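Local coordinates for protein nucleoside-diphosphate-sugar epimerase (Pseudomonas aeruginosa, PDB 2X4G) that probably acts as an NAD-dependent enzyme of the epimerase/dehydratase family, with nucleotide-linked sugars as its likely substrates, at residues Lys15-Gly20 and Arg76-Val81; Leu25-Ala30 and Leu53-Pro58; Gly182-Glu187 and Ile217-Ala222; Gly243-Met248 and Gly303-Gly308. All coordinates share one frame; numbering follows the deposited sequence.

From the N terminus, strand 15-19 leads through a glycine-rich turn into helix 24-35. Contact 1 closes the loop that ends when strand 80-83 pairs alongside strand 15-19. Nested within that loop, contact 2 brings residues 53-58, which follow strand 39-44, back onto the helix; Val18 packs on Gly26 and Ala30 between the two contacts. Contacts 3 and 4 follow in series. Contact 3 closes the loop from 182-187 to 217-222, joining strands 176-185 and 213-218 of the same sheet, and meets contact 2 through His28 and Leu25. Contact 4 closes the loop from 243-248 to 303-308, on strand 238-247, and touches contact 3: Ile217 packs on Gly243, and Gly182 on Leu306.

Contact 1: residues Lys15-Gly20 and Arg76-Val81; sequences KYAVLG and RGLDGV
Ala17 CB is a small bump pushed into the fork of Leu78, touching CD1 at 3.4 Å and lying only slightly farther from CD2. Further along the strand, Leu19 CD1 and Val81 CG2 meet at 3.4 Å as their side chains pass at a slant; CG2 can reach across because it stands anti to the Val81 backbone N. The opposite face of the sheet carries Tyr16. The edge of its ring fits the hollow beside Gly80, with CD2 3.6 Å from Gly80 CA, in the space a beta carbon would take. The phenol OH continues to Glu231.

Backbone bonds hold these shapes in step. Ala17 N donates to Gly80 O at 2.9 Å, and Asp79 N to Lys15 O at 2.8 Å. Asp79 turns its carboxylate back to the strand: OD2 accepts Lys15 N at 3.1 Å on its anti side, 32° out of the carboxylate plane. Lys15 lays CD against Gly77 O and carries its ammonium on to a salt bridge with Glu59. Parallel pairing of this kind, with a first strand running into a GxxGxxG turn that opens at Gly20, is the core of a Rossmann dinucleotide-binding fold.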
loop_
_atom_site.group_PDB
_atom_site.type_symbol
_atom_site.label_atom_id
_atom_site.label_comp_id
_atom_site.label_asym_id
_atom_site.label_seq_id
_atom_site.Cartn_x
_atom_site.Cartn_y
_atom_site.Cartn_z
ATOM N N LYS A 15 -0.925 5.164 -44.447
ATOM C CA LYS A 15 0.120 5.173 -43.414
ATOM C C LYS A 15 -0.537 5.380 -42.044
ATOM O O LYS A 15 -1.203 6.407 -41.823
ATOM C CB LYS A 15 1.098 6.313 -43.707
ATOM C CG LYS A 15 2.567 6.023 -43.458
ATOM C CD LYS A 15 3.423 7.254 -43.792
ATOM C CE LYS A 15 4.614 6.904 -44.663
ATOM N NZ LYS A 15 5.607 8.012 -44.761
ATOM N N TYR A 16 -0.390 4.410 -41.145
ATOM C CA TYR A 16 -0.920 4.540 -39.787
ATOM C C TYR A 16 0.203 4.419 -38.775
ATOM O O TYR A 16 1.109 3.610 -38.953
ATOM C CB TYR A 16 -1.988 3.489 -39.478
ATOM C CG TYR A 16 -3.251 3.570 -40.330
ATOM C CD1 TYR A 16 -3.614 2.522 -41.150
ATOM C CD2 TYR A 16 -4.092 4.679 -40.295
ATOM C CE1 TYR A 16 -4.751 2.565 -41.913
ATOM C CE2 TYR A 16 -5.239 4.726 -41.064
ATOM C CZ TYR A 16 -5.553 3.656 -41.869
ATOM O OH TYR A 16 -6.664 3.633 -42.662
ATOM N N ALA A 17 0.129 5.224 -37.713
ATOM C CA ALA A 17 1.152 5.257 -36.669
ATOM C C ALA A 17 0.619 4.682 -35.375
ATOM O O ALA A 17 -0.578 4.689 -35.153
ATOM C CB ALA A 17 1.624 6.685 -36.435
ATOM N N VAL A 18 1.525 4.198 -34.524
ATOM C CA VAL A 18 1.188 3.680 -33.200
ATOM C C VAL A 18 2.162 4.243 -32.176
ATOM O O VAL A 18 3.369 4.118 -32.357
ATOM C CB VAL A 18 1.341 2.140 -33.145
ATOM C CG1 VAL A 18 0.831 1.600 -31.815
ATOM C CG2 VAL A 18 0.622 1.477 -34.297
ATOM N N LEU A 19 1.659 4.879 -31.121
ATOM C CA LEU A 19 2.483 5.216 -29.955
ATOM C C LEU A 19 2.272 4.139 -28.938
ATOM O O LEU A 19 1.136 3.712 -28.735
ATOM C CB LEU A 19 2.073 6.540 -29.324
ATOM C CG LEU A 19 2.492 7.742 -30.171
ATOM C CD1 LEU A 19 1.454 7.978 -31.289
ATOM C CD2 LEU A 19 2.711 8.984 -29.338
ATOM N N GLY A 20 3.349 3.721 -28.280
ATOM C CA GLY A 20 3.287 2.669 -27.270
ATOM C C GLY A 20 3.275 1.294 -27.896
ATOM O O GLY A 20 2.697 0.367 -27.340
ATOM N N ARG A 76 3.578 13.876 -38.751
ATOM C CA ARG A 76 3.434 14.387 -40.114
ATOM C C ARG A 76 3.006 13.254 -41.075
ATOM O O ARG A 76 3.469 12.112 -40.954
ATOM C CB ARG A 76 4.753 15.019 -40.588
ATOM C CG ARG A 76 5.831 14.001 -41.003
ATOM C CD ARG A 76 7.230 14.611 -41.105
ATOM N NE ARG A 76 8.243 13.609 -41.465
ATOM C CZ ARG A 76 8.917 12.838 -40.606
ATOM N NH1 ARG A 76 8.738 12.921 -39.287
ATOM N NH2 ARG A 76 9.802 11.971 -41.070
ATOM N N GLY A 77 2.116 13.591 -42.010
ATOM C CA GLY A 77 1.852 12.771 -43.188
ATOM C C GLY A 77 1.309 11.393 -42.897
ATOM O O GLY A 77 1.668 10.419 -43.570
ATOM N N LEU A 78 0.448 11.322 -41.887
ATOM C CA LEU A 78 -0.198 10.095 -41.499
ATOM C C LEU A 78 -1.642 10.121 -41.934
ATOM O O LEU A 78 -2.266 11.195 -41.972
ATOM C CB LEU A 78 -0.183 9.951 -39.989
ATOM C CG LEU A 78 1.153 9.787 -39.268
ATOM C CD1 LEU A 78 0.852 9.713 -37.776
ATOM C CD2 LEU A 78 1.935 8.562 -39.735
ATOM N N ASP A 79 -2.190 8.943 -42.236
ATOM C CA ASP A 79 -3.638 8.810 -42.386
ATOM C C ASP A 79 -4.335 8.442 -41.063
ATOM O O ASP A 79 -5.546 8.459 -40.988
ATOM C CB ASP A 79 -3.974 7.782 -43.450
ATOM C CG ASP A 79 -3.456 8.163 -44.814
ATOM O OD1 ASP A 79 -4.229 8.774 -45.570
ATOM O OD2 ASP A 79 -2.289 7.851 -45.131
ATOM N N GLY A 80 -3.585 8.107 -40.023
ATOM C CA GLY A 80 -4.185 7.860 -38.698
ATOM C C GLY A 80 -3.171 7.485 -37.618
ATOM O O GLY A 80 -2.014 7.210 -37.924
ATOM N N VAL A 81 -3.606 7.465 -36.355
ATOM C CA VAL A 81 -2.721 7.158 -35.229
ATOM C C VAL A 81 -3.435 6.451 -34.068
ATOM O O VAL A 81 -4.495 6.876 -33.612
ATOM C CB VAL A 81 -2.036 8.448 -34.716
ATOM C CG1 VAL A 81 -3.059 9.429 -34.131
ATOM C CG2 VAL A 81 -0.938 8.108 -33.707
#

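Contact 2: residues Leu25-Ala30 and Leu53-Pro58; sequences LGHHAA and LAYLEP
In this Rossmann fold, the first helix, 24-35, follows the glycine-rich turn, and the loop after the second strand, 39-44, folds back onto it through Leu53, Tyr55 and Leu56, which meet His27 and Ala30. That turn and the end of the second strand commonly border the dinucleotide site in this family.

His27 carries most of the contact. Its CG lies anti to the backbone N (chi1 -172°), and the imidazole extends toward the loop, offering a face to Leu53 and an edge to Tyr55. Leu53 CD1 sits over the centre of that face, 4.0 Å from the His27 ring centroid and 8° off the normal, a CH-pi contact. Tyr55 comes to the edge instead: His27 NE2 and Tyr55 OH share a hydrogen bond of 2.7 Å near the imidazole plane. The two rings touch by their rims alone, with planes 57° apart, so they do not stack. Arg31, one helical turn on, also bonds the phenol oxygen through NE, so two side chains of the same helix grip it.

Deeper in, Ala30 CB faces two leucines, with Leu53 CD2 4.2 Å from it. Leu40 and Leu42 of strand 39-44 lie beneath this layer. The loop is wound into a short 3-10 turn, in which Leu56 N donates to Leu53 O at 2.9 Å; within this turn both leucines point toward the helix. Leu56 CG also lies 3.9 Å above the plane of the Tyr55 ring, offset toward its rim, while Leu56 CD1 reaches Ala30 CB at 3.8 Å.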
loop_
_atom_site.group_PDB
_atom_site.type_symbol
_atom_site.label_atom_id
_atom_site.label_comp_id
_atom_site.label_asym_id
_atom_site.label_seq_id
_atom_site.Cartn_x
_atom_site.Cartn_y
_atom_site.Cartn_z
ATOM N N LEU A 25 -0.682 -4.356 -26.120
ATOM C CA LEU A 25 -1.768 -4.024 -27.013
ATOM C C LEU A 25 -1.261 -3.212 -28.232
ATOM O O LEU A 25 -1.702 -3.422 -29.343
ATOM C CB LEU A 25 -2.880 -3.311 -26.248
ATOM C CG LEU A 25 -4.101 -2.956 -27.096
ATOM C CD1 LEU A 25 -4.741 -4.221 -27.716
ATOM C CD2 LEU A 25 -5.116 -2.087 -26.300
ATOM N N GLY A 26 -0.312 -2.311 -28.040
ATOM C CA GLY A 26 0.280 -1.588 -29.174
ATOM C C GLY A 26 1.010 -2.482 -30.180
ATOM O O GLY A 26 0.969 -2.232 -31.380
ATOM N N HIS A 27 1.688 -3.521 -29.699
ATOM C CA HIS A 27 2.503 -4.364 -30.557
ATOM C C HIS A 27 1.563 -5.055 -31.513
ATOM O O HIS A 27 1.850 -5.194 -32.702
ATOM C CB HIS A 27 3.264 -5.357 -29.695
ATOM C CG HIS A 27 4.291 -6.162 -30.424
ATOM N ND1 HIS A 27 5.257 -6.886 -29.760
ATOM C CD2 HIS A 27 4.498 -6.383 -31.742
ATOM C CE1 HIS A 27 6.018 -7.512 -30.637
ATOM N NE2 HIS A 27 5.575 -7.232 -31.847
ATOM N N HIS A 28 0.421 -5.471 -30.980
ATOM C CA HIS A 28 -0.612 -6.168 -31.769
ATOM C C HIS A 28 -1.392 -5.180 -32.667
ATOM O O HIS A 28 -1.841 -5.556 -33.742
ATOM C CB HIS A 28 -1.564 -6.955 -30.854
ATOM C CG HIS A 28 -0.971 -8.213 -30.279
ATOM N ND1 HIS A 28 -0.904 -9.402 -30.980
ATOM C CD2 HIS A 28 -0.463 -8.479 -29.049
ATOM C CE1 HIS A 28 -0.355 -10.331 -30.217
ATOM N NE2 HIS A 28 -0.080 -9.798 -29.038
ATOM N N ALA A 29 -1.540 -3.918 -32.283
ATOM C CA ALA A 29 -2.081 -2.942 -33.243
ATOM C C ALA A 29 -1.104 -2.839 -34.412
ATOM O O ALA A 29 -1.503 -2.933 -35.562
ATOM C CB ALA A 29 -2.296 -1.600 -32.615
ATOM N N ALA A 30 0.182 -2.680 -34.104
ATOM C CA ALA A 30 1.213 -2.540 -35.119
ATOM C C ALA A 30 1.144 -3.697 -36.123
ATOM O O ALA A 30 1.056 -3.482 -37.339
ATOM C CB ALA A 30 2.574 -2.469 -34.477
ATOM N N LEU A 53 10.439 -4.651 -32.891
ATOM C CA LEU A 53 9.432 -4.601 -33.941
ATOM C C LEU A 53 10.047 -4.419 -35.334
ATOM O O LEU A 53 9.328 -4.252 -36.336
ATOM C CB LEU A 53 8.414 -3.491 -33.645
ATOM C CG LEU A 53 7.341 -3.884 -32.628
ATOM C CD1 LEU A 53 7.957 -4.064 -31.269
ATOM C CD2 LEU A 53 6.253 -2.846 -32.562
ATOM N N ALA A 54 11.371 -4.486 -35.414
ATOM C CA ALA A 54 12.054 -4.333 -36.701
ATOM C C ALA A 54 11.534 -5.313 -37.769
ATOM O O ALA A 54 11.439 -4.960 -38.933
ATOM C CB ALA A 54 13.577 -4.475 -36.527
ATOM N N TYR A 55 11.176 -6.527 -37.364
ATOM C CA TYR A 55 10.620 -7.531 -38.278
ATOM C C TYR A 55 9.394 -7.028 -39.066
ATOM O O TYR A 55 9.157 -7.486 -40.186
ATOM C CB TYR A 55 10.305 -8.839 -37.534
ATOM C CG TYR A 55 9.077 -8.789 -36.635
ATOM C CD1 TYR A 55 9.122 -8.183 -35.378
ATOM C CD2 TYR A 55 7.872 -9.362 -37.032
ATOM C CE1 TYR A 55 8.019 -8.137 -34.562
ATOM C CE2 TYR A 55 6.748 -9.306 -36.211
ATOM C CZ TYR A 55 6.832 -8.690 -34.976
ATOM O OH TYR A 55 5.733 -8.629 -34.151
ATOM N N LEU A 56 8.647 -6.073 -38.511
ATOM C CA LEU A 56 7.516 -5.468 -39.234
ATOM C C LEU A 56 7.964 -4.497 -40.333
ATOM O O LEU A 56 7.130 -3.988 -41.096
ATOM C CB LEU A 56 6.551 -4.750 -38.270
ATOM C CG LEU A 56 5.895 -5.585 -37.150
ATOM C CD1 LEU A 56 5.040 -4.710 -36.260
ATOM C CD2 LEU A 56 5.071 -6.708 -37.723
ATOM N N GLU A 57 9.275 -4.263 -40.426
ATOM C CA GLU A 57 9.850 -3.292 -41.355
ATOM C C GLU A 57 9.150 -1.968 -41.207
ATOM O O GLU A 57 8.648 -1.432 -42.185
ATOM C CB GLU A 57 9.762 -3.781 -42.801
ATOM C CG GLU A 57 10.701 -4.968 -43.086
ATOM C CD GLU A 57 10.609 -5.459 -44.521
ATOM O OE1 GLU A 57 10.583 -4.607 -45.428
ATOM O OE2 GLU A 57 10.568 -6.692 -44.743
ATOM N N PRO A 58 9.124 -1.436 -39.972
ATOM C CA PRO A 58 8.422 -0.207 -39.651
ATOM C C PRO A 58 9.234 0.985 -40.025
ATOM O O PRO A 58 10.436 0.870 -40.203
ATOM C CB PRO A 58 8.325 -0.256 -38.124
ATOM C CG PRO A 58 9.585 -0.922 -37.707
ATOM C CD PRO A 58 9.934 -1.904 -38.828
#

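Contact 3: residues Gly182-Glu187 and Ile217-Ala222; sequences GMVLGE and IDAAEA
Ile217 is held to strand 176-185 by two backbone hydrogen bonds: its N donates to Met183 O and its O accepts Leu185 N, both at 2.8 Å. The second is nearly straight, with an N-H...O angle of 167° at the hydrogen. Two residues on from Ile217, Ala219 N bonds Leu185 O, also at 2.8 Å, but approaches from above the carbonyl plane and is more bent, because the chain is already turning into helix 219-232. Asp218 stands at the N-cap of that helix. Its OD2 accepts Glu221 N at 3.2 Å with the anti lone pair, while OD1 is taken by Thr326 and Arg329, so both carboxylate oxygens are engaged.

Outside this polar line, Val184 and Ile217 lie side by side on one face of the sheet, CG2 to CG2 at 3.8 Å. Val184 CG1, anti to the backbone N, turns to the start of the helix and meets Ala219 CB at 3.8 Å. Gly186 passes close by, its CA 3.9 Å from Ala219 CB, where a beta carbon would collide. Leu185 looks to the other face and packs on Leu327 of helix 323-336. Helix 24-35 covers the Val184 side: Leu24 packs on Val184 and His28 on Ala219. The parallel pair belongs to the later part of the sheet of this Rossmann-type epimerase/dehydratase fold, where strand 213-218 runs directly into the N-capped helix 219-232.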
loop_
_atom_site.group_PDB
_atom_site.type_symbol
_atom_site.label_atom_id
_atom_site.label_comp_id
_atom_site.label_asym_id
_atom_site.label_seq_id
_atom_site.Cartn_x
_atom_site.Cartn_y
_atom_site.Cartn_z
ATOM N N GLY A 182 -11.485 -5.201 -23.491
ATOM C CA GLY A 182 -11.520 -5.891 -22.215
ATOM C C GLY A 182 -10.105 -6.208 -21.757
ATOM O O GLY A 182 -9.130 -5.745 -22.357
ATOM N N MET A 183 -9.986 -6.999 -20.693
ATOM C CA MET A 183 -8.690 -7.460 -20.223
ATOM C C MET A 183 -7.988 -8.214 -21.372
ATOM O O MET A 183 -8.462 -9.257 -21.806
ATOM C CB MET A 183 -8.882 -8.374 -19.014
ATOM C CG MET A 183 -7.637 -8.618 -18.188
ATOM S SD MET A 183 -7.769 -10.085 -17.137
ATOM C CE MET A 183 -6.114 -10.149 -16.449
ATOM N N VAL A 184 -6.875 -7.665 -21.859
ATOM C CA VAL A 184 -6.135 -8.208 -23.003
ATOM C C VAL A 184 -5.154 -9.306 -22.585
ATOM O O VAL A 184 -4.298 -9.090 -21.745
ATOM C CB VAL A 184 -5.363 -7.089 -23.720
ATOM C CG1 VAL A 184 -4.592 -7.632 -24.913
ATOM C CG2 VAL A 184 -6.333 -5.985 -24.166
ATOM N N LEU A 185 -5.273 -10.487 -23.174
ATOM C CA LEU A 185 -4.397 -11.616 -22.830
ATOM C C LEU A 185 -3.852 -12.230 -24.114
ATOM O O LEU A 185 -4.611 -12.385 -25.084
ATOM C CB LEU A 185 -5.170 -12.685 -22.043
ATOM C CG LEU A 185 -5.499 -12.398 -20.576
ATOM C CD1 LEU A 185 -6.411 -13.482 -20.070
ATOM C CD2 LEU A 185 -4.239 -12.324 -19.721
ATOM N N GLY A 186 -2.561 -12.573 -24.123
ATOM C CA GLY A 186 -1.967 -13.191 -25.301
ATOM C C GLY A 186 -0.468 -13.256 -25.281
ATOM O O GLY A 186 0.150 -13.109 -24.254
ATOM N N GLU A 187 0.128 -13.488 -26.436
ATOM C CA GLU A 187 1.594 -13.514 -26.525
ATOM C C GLU A 187 2.198 -12.105 -26.682
ATOM O O GLU A 187 1.509 -11.136 -27.011
ATOM C CB GLU A 187 2.052 -14.427 -27.649
ATOM C CG GLU A 187 1.527 -14.061 -29.017
ATOM C CD GLU A 187 2.009 -15.002 -30.112
ATOM O OE1 GLU A 187 2.723 -15.983 -29.804
ATOM O OE2 GLU A 187 1.647 -14.779 -31.292
ATOM N N ILE A 217 -10.043 -10.652 -23.582
ATOM C CA ILE A 217 -9.926 -10.600 -25.043
ATOM C C ILE A 217 -8.530 -10.986 -25.502
ATOM O O ILE A 217 -7.528 -10.678 -24.857
ATOM C CB ILE A 217 -10.297 -9.213 -25.655
ATOM C CG1 ILE A 217 -10.449 -9.345 -27.186
ATOM C CG2 ILE A 217 -9.270 -8.159 -25.280
ATOM C CD1 ILE A 217 -10.431 -8.089 -27.947
ATOM N N ASP A 218 -8.497 -11.696 -26.623
ATOM C CA ASP A 218 -7.273 -12.203 -27.198
ATOM C C ASP A 218 -6.469 -10.997 -27.743
ATOM O O ASP A 218 -7.026 -10.079 -28.336
ATOM C CB ASP A 218 -7.658 -13.239 -28.265
ATOM C CG ASP A 218 -6.478 -13.770 -29.075
ATOM O OD1 ASP A 218 -5.965 -14.846 -28.708
ATOM O OD2 ASP A 218 -6.097 -13.154 -30.108
ATOM N N ALA A 219 -5.169 -10.986 -27.500
ATOM C CA ALA A 219 -4.362 -9.846 -27.851
ATOM C C ALA A 219 -4.374 -9.606 -29.358
ATOM O O ALA A 219 -4.560 -8.470 -29.807
ATOM C CB ALA A 219 -2.945 -10.031 -27.357
ATOM N N ALA A 220 -4.163 -10.669 -30.129
ATOM C CA ALA A 220 -4.069 -10.544 -31.587
ATOM C C ALA A 220 -5.327 -9.886 -32.117
ATOM O O ALA A 220 -5.250 -8.989 -32.936
ATOM C CB ALA A 220 -3.839 -11.920 -32.269
ATOM N N GLU A 221 -6.479 -10.307 -31.616
ATOM C CA GLU A 221 -7.749 -9.752 -32.059
ATOM C C GLU A 221 -7.909 -8.312 -31.620
ATOM O O GLU A 221 -8.308 -7.474 -32.435
ATOM C CB GLU A 221 -8.958 -10.570 -31.562
ATOM C CG GLU A 221 -8.781 -12.053 -31.701
ATOM C CD GLU A 221 -9.971 -12.765 -32.286
ATOM O OE1 GLU A 221 -10.095 -12.757 -33.525
ATOM O OE2 GLU A 221 -10.744 -13.378 -31.519
ATOM N N ALA A 222 -7.626 -8.022 -30.350
ATOM C CA ALA A 222 -7.832 -6.663 -29.818
ATOM C C ALA A 222 -7.090 -5.642 -30.691
ATOM O O ALA A 222 -7.604 -4.579 -30.988
ATOM C CB ALA A 222 -7.414 -6.572 -28.365
#

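Contact 4: residues Gly243-Met248 and Gly303-Gly308; sequences GHNLEM and GQFLDG
Asn245 lies flat against Phe305. Its CB sits over one face of the ring, 3.5 Å from the centroid and 17° off the normal, a CH-pi contact shifted toward the rim. The amide follows the ring, stacked with its plane 28° from that of the phenyl group. From there the amide reaches on to the backbone of the next residue. Asn245 OD1 accepts Leu306 N at 3.0 Å, with an N-H...O angle of 158°, and ND2 returns a weak bond to Leu306 O at 3.4 Å. Both polar ends of one side chain thus bridge a single residue of the loop, in the way a neighbouring strand would. CG lies anti to the carbonyl carbon of Asn245 (chi1 -68°), which starts the amide toward this backbone.

At the rim of the ring, Phe305 CE1 approaches the main chain of Leu246, 3.5 Å from its O, which lies in the ring plane. The loop 303-308 thereby runs past strand 238-247 in the later part of this extended Rossmann-type fold, where that strand pairs antiparallel with 213-218. Asn215 of that partner strand supplies a second donor to Asn245 OD1 through ND2 and receives Gly243 N on its own OD1, a second hold on the amide oxygen.

Beyond the first shell, the backbone of Phe305 and of Asp307 bonds to Gly139. Leu306 turns its side chain inward onto Leu240 and Thr242. The side chain of Phe305 also touches Pro138 and Gln213.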
loop_
_atom_site.group_PDB
_atom_site.type_symbol
_atom_site.label_atom_id
_atom_site.label_comp_id
_atom_site.label_asym_id
_atom_site.label_seq_id
_atom_site.Cartn_x
_atom_site.Cartn_y
_atom_site.Cartn_z
ATOM N N GLY A 243 -14.215 -10.143 -25.804
ATOM C CA GLY A 243 -13.807 -11.513 -26.098
ATOM C C GLY A 243 -14.763 -12.463 -25.434
ATOM O O GLY A 243 -15.768 -12.837 -26.036
ATOM N N HIS A 244 -14.464 -12.842 -24.192
ATOM C CA HIS A 244 -15.319 -13.761 -23.421
ATOM C C HIS A 244 -15.677 -13.145 -22.084
ATOM O O HIS A 244 -14.794 -12.638 -21.380
ATOM C CB HIS A 244 -14.613 -15.091 -23.182
ATOM C CG HIS A 244 -14.191 -15.776 -24.442
ATOM N ND1 HIS A 244 -12.871 -15.869 -24.833
ATOM C CD2 HIS A 244 -14.918 -16.359 -25.425
ATOM C CE1 HIS A 244 -12.802 -16.497 -25.992
ATOM N NE2 HIS A 244 -14.030 -16.803 -26.374
ATOM N N ASN A 245 -16.968 -13.170 -21.745
ATOM C CA ASN A 245 -17.399 -12.834 -20.398
ATOM C C ASN A 245 -17.187 -14.036 -19.499
ATOM O O ASN A 245 -17.548 -15.141 -19.838
ATOM C CB ASN A 245 -18.848 -12.405 -20.387
ATOM C CG ASN A 245 -19.053 -11.099 -21.078
ATOM O OD1 ASN A 245 -18.323 -10.145 -20.879
ATOM N ND2 ASN A 245 -20.043 -11.049 -21.891
ATOM N N LEU A 246 -16.582 -13.802 -18.350
ATOM C CA LEU A 246 -15.937 -14.857 -17.607
ATOM C C LEU A 246 -16.011 -14.592 -16.119
ATOM O O LEU A 246 -15.690 -13.500 -15.673
ATOM C CB LEU A 246 -14.462 -14.850 -18.016
ATOM C CG LEU A 246 -13.799 -16.162 -18.371
ATOM C CD1 LEU A 246 -14.709 -16.998 -19.252
ATOM C CD2 LEU A 246 -12.527 -15.842 -19.082
ATOM N N GLU A 247 -16.409 -15.583 -15.342
ATOM C CA GLU A 247 -16.211 -15.509 -13.906
ATOM C C GLU A 247 -14.702 -15.668 -13.607
ATOM O O GLU A 247 -13.994 -16.419 -14.284
ATOM C CB GLU A 247 -17.036 -16.598 -13.198
ATOM C CG GLU A 247 -18.567 -16.395 -13.227
ATOM C CD GLU A 247 -19.045 -15.327 -12.261
ATOM O OE1 GLU A 247 -18.189 -14.721 -11.590
ATOM O OE2 GLU A 247 -20.269 -15.083 -12.165
ATOM N N MET A 248 -14.214 -14.954 -12.601
ATOM C CA MET A 248 -12.830 -15.095 -12.168
ATOM C C MET A 248 -12.526 -16.488 -11.667
ATOM O O MET A 248 -11.381 -16.930 -11.752
ATOM C CB MET A 248 -12.484 -14.083 -11.076
ATOM C CG MET A 248 -12.070 -12.718 -11.593
ATOM S SD MET A 248 -10.393 -12.737 -12.291
ATOM C CE MET A 248 -10.817 -12.945 -14.011
ATOM N N GLY A 303 -14.657 -5.530 -11.814
ATOM C CA GLY A 303 -14.890 -5.450 -13.253
ATOM C C GLY A 303 -16.294 -5.904 -13.575
ATOM O O GLY A 303 -16.973 -6.441 -12.695
ATOM N N GLN A 304 -16.734 -5.695 -14.821
ATOM C CA GLN A 304 -18.023 -6.247 -15.293
ATOM C C GLN A 304 -17.930 -6.932 -16.652
ATOM O O GLN A 304 -16.904 -6.855 -17.326
ATOM C CB GLN A 304 -19.095 -5.158 -15.352
ATOM C CG GLN A 304 -18.791 -3.998 -16.287
ATOM C CD GLN A 304 -19.872 -2.938 -16.243
ATOM O OE1 GLN A 304 -21.039 -3.240 -15.992
ATOM N NE2 GLN A 304 -19.492 -1.692 -16.480
ATOM N N PHE A 305 -19.008 -7.622 -17.030
ATOM C CA PHE A 305 -19.150 -8.193 -18.366
ATOM C C PHE A 305 -19.395 -7.048 -19.321
ATOM O O PHE A 305 -19.967 -6.029 -18.934
ATOM C CB PHE A 305 -20.326 -9.178 -18.463
ATOM C CG PHE A 305 -20.119 -10.505 -17.747
ATOM C CD1 PHE A 305 -18.872 -10.936 -17.320
ATOM C CD2 PHE A 305 -21.196 -11.339 -17.542
ATOM C CE1 PHE A 305 -18.724 -12.172 -16.684
ATOM C CE2 PHE A 305 -21.044 -12.565 -16.911
ATOM C CZ PHE A 305 -19.800 -12.978 -16.487
ATOM N N LEU A 306 -18.967 -7.231 -20.566
ATOM C CA LEU A 306 -19.064 -6.208 -21.597
ATOM C C LEU A 306 -19.891 -6.724 -22.786
ATOM O O LEU A 306 -19.835 -7.901 -23.111
ATOM C CB LEU A 306 -17.662 -5.784 -22.041
ATOM C CG LEU A 306 -16.694 -5.336 -20.926
ATOM C CD1 LEU A 306 -15.451 -4.637 -21.488
ATOM C CD2 LEU A 306 -17.369 -4.433 -19.885
ATOM N N ASP A 307 -20.671 -5.831 -23.399
ATOM C CA ASP A 307 -21.520 -6.119 -24.548
ATOM C C ASP A 307 -20.754 -5.683 -25.774
ATOM O O ASP A 307 -20.410 -4.513 -25.897
ATOM C CB ASP A 307 -22.835 -5.306 -24.439
ATOM C CG ASP A 307 -23.895 -5.680 -25.512
ATOM O OD1 ASP A 307 -25.048 -5.184 -25.417
ATOM O OD2 ASP A 307 -23.595 -6.476 -26.433
ATOM N N GLY A 308 -20.508 -6.621 -26.687
ATOM C CA GLY A 308 -19.756 -6.353 -27.916
ATOM C C GLY A 308 -20.535 -5.988 -29.171
ATOM O O GLY A 308 -19.952 -5.915 -30.246
#